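Local coordinates for beta-1,4-mannanase (Aplysia kurodai, PDB 3VUP), which probably hydrolyses the beta-1,4-mannosidic bonds of mannan in the sea hare's digestive fluid, at residues L141-N146 with A210-D215; N205-D209 with G249-V255. Residue numbers count along the deposited sequence, not the author numbering.

Contact 1 of 2, residues L141-N146 with A210-D215; sequences LKPIVN and AIKTTD. With SO4 (sulfate ion), chain H.
Two neighbouring outer helices of a TIM barrel meet here: 141-146 belongs to helix 130-147, which precedes barrel strand 157-161, while residues 210-215 close helix 197-214, the helix that comes after that strand. The short axes approach to 9.2 Å and run in broadly the same direction, with a signed crossing angle of -42°. The register pairs Val145 with Ile211 (CA to CA 6.4 Å) and Asn146 with Thr214 (5.9 Å). Helix 141-146 is kinked at Pro143, whose N makes no bond to the preceding turn; helix 210-214 ends as Asp215 leaves helical angles (phi/psi -131/86).

Thr214 and Val145 contribute the most buried surface, both with CA-to-CB toward the partner helix. Val145, chi1 t, sets CG1 3.8 Å from Thr214 CG2 and 3.7 Å from Asp215 CB, while its CG2 lies 3.9 Å from Ile211 CG1. Thr214, chi1 m, also brings CG2 to 3.6 Å from Asn146 CB. One turn before Val145, Leu141 CD2 continues the apolar layer, 4.1 Å from Ile211 CG1. Val145 and Ile211 both touch Trp157 of the intervening strand, which links the pair to the barrel.

Lys142, extended (m, t, t, t), runs past helix 210-214 with its CG 3.5 Å from Thr214 OG1 and its CE 3.8 Å from Ala210 CB; its NZ donates to sulfate O4 at 2.6 Å. No direct hydrogen bond joins the segments. Asp215 turns its carboxylate to Arg1 in a salt bridge, and a water bridges the helices by donating to Asn146 OD1 and Thr214 O, each at 2.8 Å.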
loop_
_atom_site.group_PDB
_atom_site.type_symbol
_atom_site.label_atom_id
_atom_site.label_comp_id
_atom_site.label_asym_id
_atom_site.label_seq_id
_atom_site.Cartn_x
_atom_site.Cartn_y
_atom_site.Cartn_z
ATOM N N LEU A 141 5.595 -0.749 15.762
ATOM C CA LEU A 141 5.877 0.006 14.540
ATOM C C LEU A 141 7.198 0.765 14.617
ATOM O O LEU A 141 8.046 0.633 13.730
ATOM C CB LEU A 141 4.728 0.960 14.211
ATOM C CG LEU A 141 4.906 1.769 12.925
ATOM C CD1 LEU A 141 5.039 0.877 11.693
ATOM C CD2 LEU A 141 3.733 2.714 12.767
ATOM N N LYS A 142 7.372 1.570 15.661
ATOM C CA LYS A 142 8.618 2.307 15.783
ATOM C C LYS A 142 9.848 1.378 15.836
ATOM O O LYS A 142 10.831 1.633 15.143
ATOM C CB LYS A 142 8.579 3.331 16.929
ATOM C CG LYS A 142 7.662 4.528 16.656
ATOM C CD LYS A 142 7.616 5.465 17.853
ATOM C CE LYS A 142 6.829 6.730 17.570
ATOM N NZ LYS A 142 6.990 7.703 18.683
ATOM N N PRO A 143 9.802 0.288 16.630
ATOM C CA PRO A 143 10.965 -0.610 16.586
ATOM C C PRO A 143 11.262 -1.187 15.199
ATOM O O PRO A 143 12.427 -1.272 14.808
ATOM C CB PRO A 143 10.580 -1.713 17.574
ATOM C CG PRO A 143 9.733 -0.989 18.588
ATOM C CD PRO A 143 8.928 -0.010 17.783
ATOM N N ILE A 144 10.228 -1.559 14.455
ATOM C CA ILE A 144 10.435 -2.080 13.108
ATOM C C ILE A 144 11.046 -1.019 12.185
ATOM O O ILE A 144 12.050 -1.265 11.509
ATOM C CB ILE A 144 9.122 -2.624 12.505
ATOM C CG1 ILE A 144 8.680 -3.896 13.244
ATOM C CG2 ILE A 144 9.293 -2.880 11.010
ATOM C CD1 ILE A 144 7.249 -4.298 12.953
ATOM N N VAL A 145 10.435 0.159 12.170
ATOM C CA VAL A 145 10.875 1.243 11.303
ATOM C C VAL A 145 12.298 1.667 11.636
ATOM O O VAL A 145 13.116 1.904 10.742
ATOM C CB VAL A 145 9.898 2.432 11.405
ATOM C CG1 VAL A 145 10.458 3.673 10.721
ATOM C CG2 VAL A 145 8.546 2.051 10.813
ATOM N N ASN A 146 12.595 1.753 12.928
ATOM C CA ASN A 146 13.938 2.113 13.353
ATOM C C ASN A 146 14.972 1.081 12.923
ATOM O O ASN A 146 16.079 1.426 12.516
ATOM C CB ASN A 146 13.991 2.290 14.863
ATOM C CG ASN A 146 15.366 2.681 15.341
ATOM O OD1 ASN A 146 15.839 3.785 15.065
ATOM N ND2 ASN A 146 16.025 1.775 16.052
ATOM N N ALA A 210 4.428 8.499 13.059
ATOM C CA ALA A 210 5.398 7.676 13.766
ATOM C C ALA A 210 6.516 7.219 12.833
ATOM O O ALA A 210 7.694 7.255 13.195
ATOM C CB ALA A 210 4.712 6.479 14.398
ATOM N N ILE A 211 6.145 6.792 11.631
ATOM C CA ILE A 211 7.136 6.356 10.656
ATOM C C ILE A 211 8.115 7.479 10.318
ATOM O O ILE A 211 9.331 7.294 10.352
ATOM C CB ILE A 211 6.465 5.800 9.385
ATOM C CG1 ILE A 211 5.750 4.482 9.702
ATOM C CG2 ILE A 211 7.489 5.616 8.259
ATOM C CD1 ILE A 211 4.829 4.021 8.617
ATOM N N LYS A 212 7.582 8.655 10.011
ATOM C CA LYS A 212 8.429 9.761 9.575
ATOM C C LYS A 212 9.088 10.568 10.699
ATOM O O LYS A 212 9.880 11.476 10.437
ATOM C CB LYS A 212 7.716 10.626 8.545
ATOM C CG LYS A 212 7.616 9.898 7.208
ATOM C CD LYS A 212 6.988 10.735 6.105
ATOM C CE LYS A 212 5.476 10.791 6.237
ATOM N NZ LYS A 212 4.871 11.556 5.117
ATOM N N THR A 213 8.767 10.237 11.943
ATOM C CA THR A 213 9.538 10.720 13.084
ATOM C C THR A 213 10.741 9.799 13.287
ATOM O O THR A 213 11.845 10.239 13.585
ATOM C CB THR A 213 8.708 10.735 14.394
ATOM O OG1 THR A 213 7.532 11.530 14.226
ATOM C CG2 THR A 213 9.521 11.308 15.542
ATOM N N THR A 214 10.510 8.505 13.106
ATOM C CA THR A 214 11.520 7.488 13.366
ATOM C C THR A 214 12.516 7.350 12.213
ATOM O O THR A 214 13.722 7.213 12.438
ATOM C CB THR A 214 10.824 6.154 13.665
ATOM O OG1 THR A 214 9.953 6.324 14.786
ATOM C CG2 THR A 214 11.828 5.071 13.981
ATOM N N ASP A 215 11.999 7.386 10.988
ATOM C CA ASP A 215 12.822 7.383 9.783
ATOM C C ASP A 215 12.322 8.518 8.896
ATOM O O ASP A 215 11.455 8.315 8.039
ATOM C CB ASP A 215 12.712 6.050 9.042
ATOM C CG ASP A 215 13.614 5.982 7.816
ATOM O OD1 ASP A 215 14.310 6.984 7.513
ATOM O OD2 ASP A 215 13.624 4.925 7.143
HETATM S S SO4 H . 4.233 9.993 19.672
HETATM O O1 SO4 H . 3.440 8.791 19.919
HETATM O O2 SO4 H . 3.403 11.045 19.069
HETATM O O3 SO4 H . 4.785 10.491 20.928
HETATM O O4 SO4 H . 5.335 9.658 18.770
HETATM O O HOH W 1 11.866 2.746 7.805
HETATM O O HOH W 2 15.154 6.421 14.682
#

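Contact 2 of 2, residues N205-D209 with G249-V255. With SO4 (sulfate ion), chain H.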
loop_
_atom_site.group_PDB
_atom_site.type_symbol
_atom_site.label_atom_id
_atom_site.label_comp_id
_atom_site.label_asym_id
_atom_site.label_seq_id
_atom_site.Cartn_x
_atom_site.Cartn_y
_atom_site.Cartn_z
ATOM N N ASN A 205 -3.065 8.721 10.284
ATOM C CA ASN A 205 -2.239 9.870 10.655
ATOM C C ASN A 205 -1.193 9.493 11.695
ATOM O O ASN A 205 -0.021 9.849 11.563
ATOM C CB ASN A 205 -3.140 10.997 11.177
ATOM C CG ASN A 205 -2.367 12.196 11.713
ATOM O OD1 ASN A 205 -2.368 12.465 12.914
ATOM N ND2 ASN A 205 -1.719 12.936 10.823
ATOM N N TRP A 206 -1.604 8.777 12.738
ATOM C CA TRP A 206 -0.659 8.466 13.808
ATOM C C TRP A 206 0.449 7.540 13.324
ATOM O O TRP A 206 1.610 7.704 13.696
ATOM C CB TRP A 206 -1.369 7.870 15.021
ATOM C CG TRP A 206 -2.166 8.866 15.824
ATOM C CD1 TRP A 206 -2.536 10.137 15.455
ATOM C CD2 TRP A 206 -2.679 8.669 17.147
ATOM N NE1 TRP A 206 -3.252 10.731 16.468
ATOM C CE2 TRP A 206 -3.357 9.852 17.515
ATOM C CE3 TRP A 206 -2.640 7.604 18.051
ATOM C CZ2 TRP A 206 -3.989 9.996 18.752
ATOM C CZ3 TRP A 206 -3.267 7.749 19.271
ATOM C CH2 TRP A 206 -3.929 8.938 19.614
ATOM N N GLN A 207 0.106 6.568 12.486
ATOM C CA GLN A 207 1.137 5.670 11.986
ATOM C C GLN A 207 2.089 6.374 11.022
ATOM O O GLN A 207 3.302 6.180 11.089
ATOM C CB GLN A 207 0.523 4.426 11.358
ATOM C CG GLN A 207 -0.180 3.523 12.356
ATOM C CD GLN A 207 -0.817 2.341 11.667
ATOM O OE1 GLN A 207 -0.194 1.295 11.510
ATOM N NE2 GLN A 207 -2.053 2.511 11.217
ATOM N N ALA A 208 1.545 7.179 10.117
ATOM C CA ALA A 208 2.396 7.904 9.189
ATOM C C ALA A 208 3.367 8.823 9.929
ATOM O O ALA A 208 4.536 8.910 9.573
ATOM C CB ALA A 208 1.560 8.687 8.188
ATOM N N ASP A 209 2.874 9.493 10.968
ATOM C CA ASP A 209 3.710 10.405 11.734
ATOM C C ASP A 209 4.791 9.642 12.490
ATOM O O ASP A 209 5.944 10.067 12.540
ATOM C CB ASP A 209 2.866 11.238 12.695
ATOM C CG ASP A 209 3.685 12.270 13.452
ATOM O OD1 ASP A 209 3.904 13.383 12.923
ATOM O OD2 ASP A 209 4.094 11.969 14.591
ATOM N N GLY A 249 -6.089 13.339 13.413
ATOM C CA GLY A 249 -5.100 12.842 14.353
ATOM C C GLY A 249 -4.184 13.860 15.010
ATOM O O GLY A 249 -3.567 13.564 16.034
ATOM N N GLY A 250 -4.063 15.040 14.409
ATOM C CA GLY A 250 -3.279 16.115 14.991
ATOM C C GLY A 250 -1.774 16.055 14.804
ATOM O O GLY A 250 -1.074 16.945 15.265
ATOM N N LYS A 251 -1.264 15.027 14.136
ATOM C CA LYS A 251 0.183 14.864 14.048
ATOM C C LYS A 251 0.695 15.354 12.691
ATOM O O LYS A 251 0.285 14.864 11.636
ATOM C CB LYS A 251 0.565 13.414 14.357
ATOM C CG LYS A 251 0.012 12.945 15.706
ATOM C CD LYS A 251 0.664 11.658 16.180
ATOM C CE LYS A 251 0.107 11.206 17.522
ATOM N NZ LYS A 251 0.795 9.975 18.024
ATOM N N GLN A 252 1.589 16.336 12.737
ATOM C CA GLN A 252 1.932 17.141 11.565
ATOM C C GLN A 252 2.512 16.351 10.404
ATOM O O GLN A 252 2.209 16.628 9.245
ATOM C CB GLN A 252 2.877 18.282 11.958
ATOM C CG GLN A 252 3.207 19.257 10.825
ATOM C CD GLN A 252 1.999 20.042 10.326
ATOM O OE1 GLN A 252 0.943 20.072 10.965
ATOM N NE2 GLN A 252 2.154 20.683 9.174
ATOM N N LYS A 253 3.351 15.368 10.701
ATOM C CA LYS A 253 3.988 14.635 9.618
ATOM C C LYS A 253 3.216 13.389 9.199
ATOM O O LYS A 253 3.685 12.633 8.347
ATOM C CB LYS A 253 5.452 14.330 9.945
ATOM C CG LYS A 253 6.296 15.597 10.050
ATOM C CD LYS A 253 7.694 15.418 9.478
ATOM C CE LYS A 253 8.574 14.615 10.414
ATOM N NZ LYS A 253 10.010 14.646 10.005
ATOM N N GLY A 254 2.015 13.208 9.746
ATOM C CA GLY A 254 1.216 12.036 9.445
ATOM C C GLY A 254 0.391 12.184 8.184
ATOM O O GLY A 254 -0.840 12.139 8.223
ATOM N N VAL A 255 1.089 12.348 7.063
ATOM C CA VAL A 255 0.467 12.544 5.763
ATOM C C VAL A 255 1.095 11.577 4.770
ATOM O O VAL A 255 2.159 11.017 5.023
ATOM C CB VAL A 255 0.613 14.003 5.264
ATOM C CG1 VAL A 255 0.079 14.972 6.309
ATOM C CG2 VAL A 255 2.066 14.310 4.924
HETATM S S SO4 H . 4.233 9.993 19.672
HETATM O O1 SO4 H . 3.440 8.791 19.919
HETATM O O2 SO4 H . 3.403 11.045 19.069
HETATM O O3 SO4 H . 4.785 10.491 20.928
HETATM O O4 SO4 H . 5.335 9.658 18.770
HETATM O O HOH W 3 2.059 8.327 16.444
#
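The loop leading from helix 242-249 to barrel strand 259-262 folds over the side of helix 197-214, so this contact joins consecutive beta-alpha units of the TIM barrel. Residues Lys251 to Gly254 form a type I beta turn, closed by Gly254 N to Lys251 O (3.1 Å), and Gly254 is itself the centre of an inverse gamma turn.

Asn205 satisfies much of this backbone with one amide group. Its OD1 accepts from Lys251 N at 3.0 Å, while ND2 donates to both Lys251 O and Gly254 O at 2.9 Å; Lys251 O thus receives two donors. Further along the helix, Asp209 OD1 accepts from Lys253 N at 3.0 Å. The backbone comes close enough for a CA-H...O contact, Gly254 CA to Asn205 O at 3.3 Å, and a CB on Gly254 would clash with that oxygen. At Gly249 a CB would clash with Asn205 OD1.

Trp206 uses two sides of its indole. At the edge, NE1 donates to Gly249 O (2.9 Å); over one face lies Lys251, with CE 3.5 Å from the five-membered ring centroid (CH-pi) and NZ 3.9 Å from it, 17° off the normal (cation-pi). In the conformer given, that ammonium also donates to sulfate O2 at 3.0 Å and to a water at 2.6 Å from NZ, which in turn donates to Trp206 O at 2.9 Å.

Both contacts use helix 197-214, presenting different parts of its surface: contact 1 packs its C-terminal end against the preceding outer helix, contact 2 joins the loop after helix 242-249 to residues 205-209, immediately before. Contact 1 is the more buried and is largely apolar, with water bridges but no direct hydrogen bond between segments; contact 2, which covers more area (493 against 395 Å²), has five, because a loop without regular structure offers backbone groups that a helix keeps for itself. Their centres are 12 Å apart, and Lys212 NZ lies 2.8 Å from Val255 O, a probable hydrogen bond between them. Lys142 and Lys251 also share one sulfate, probably from the crystallisation liquor, together with Gln134.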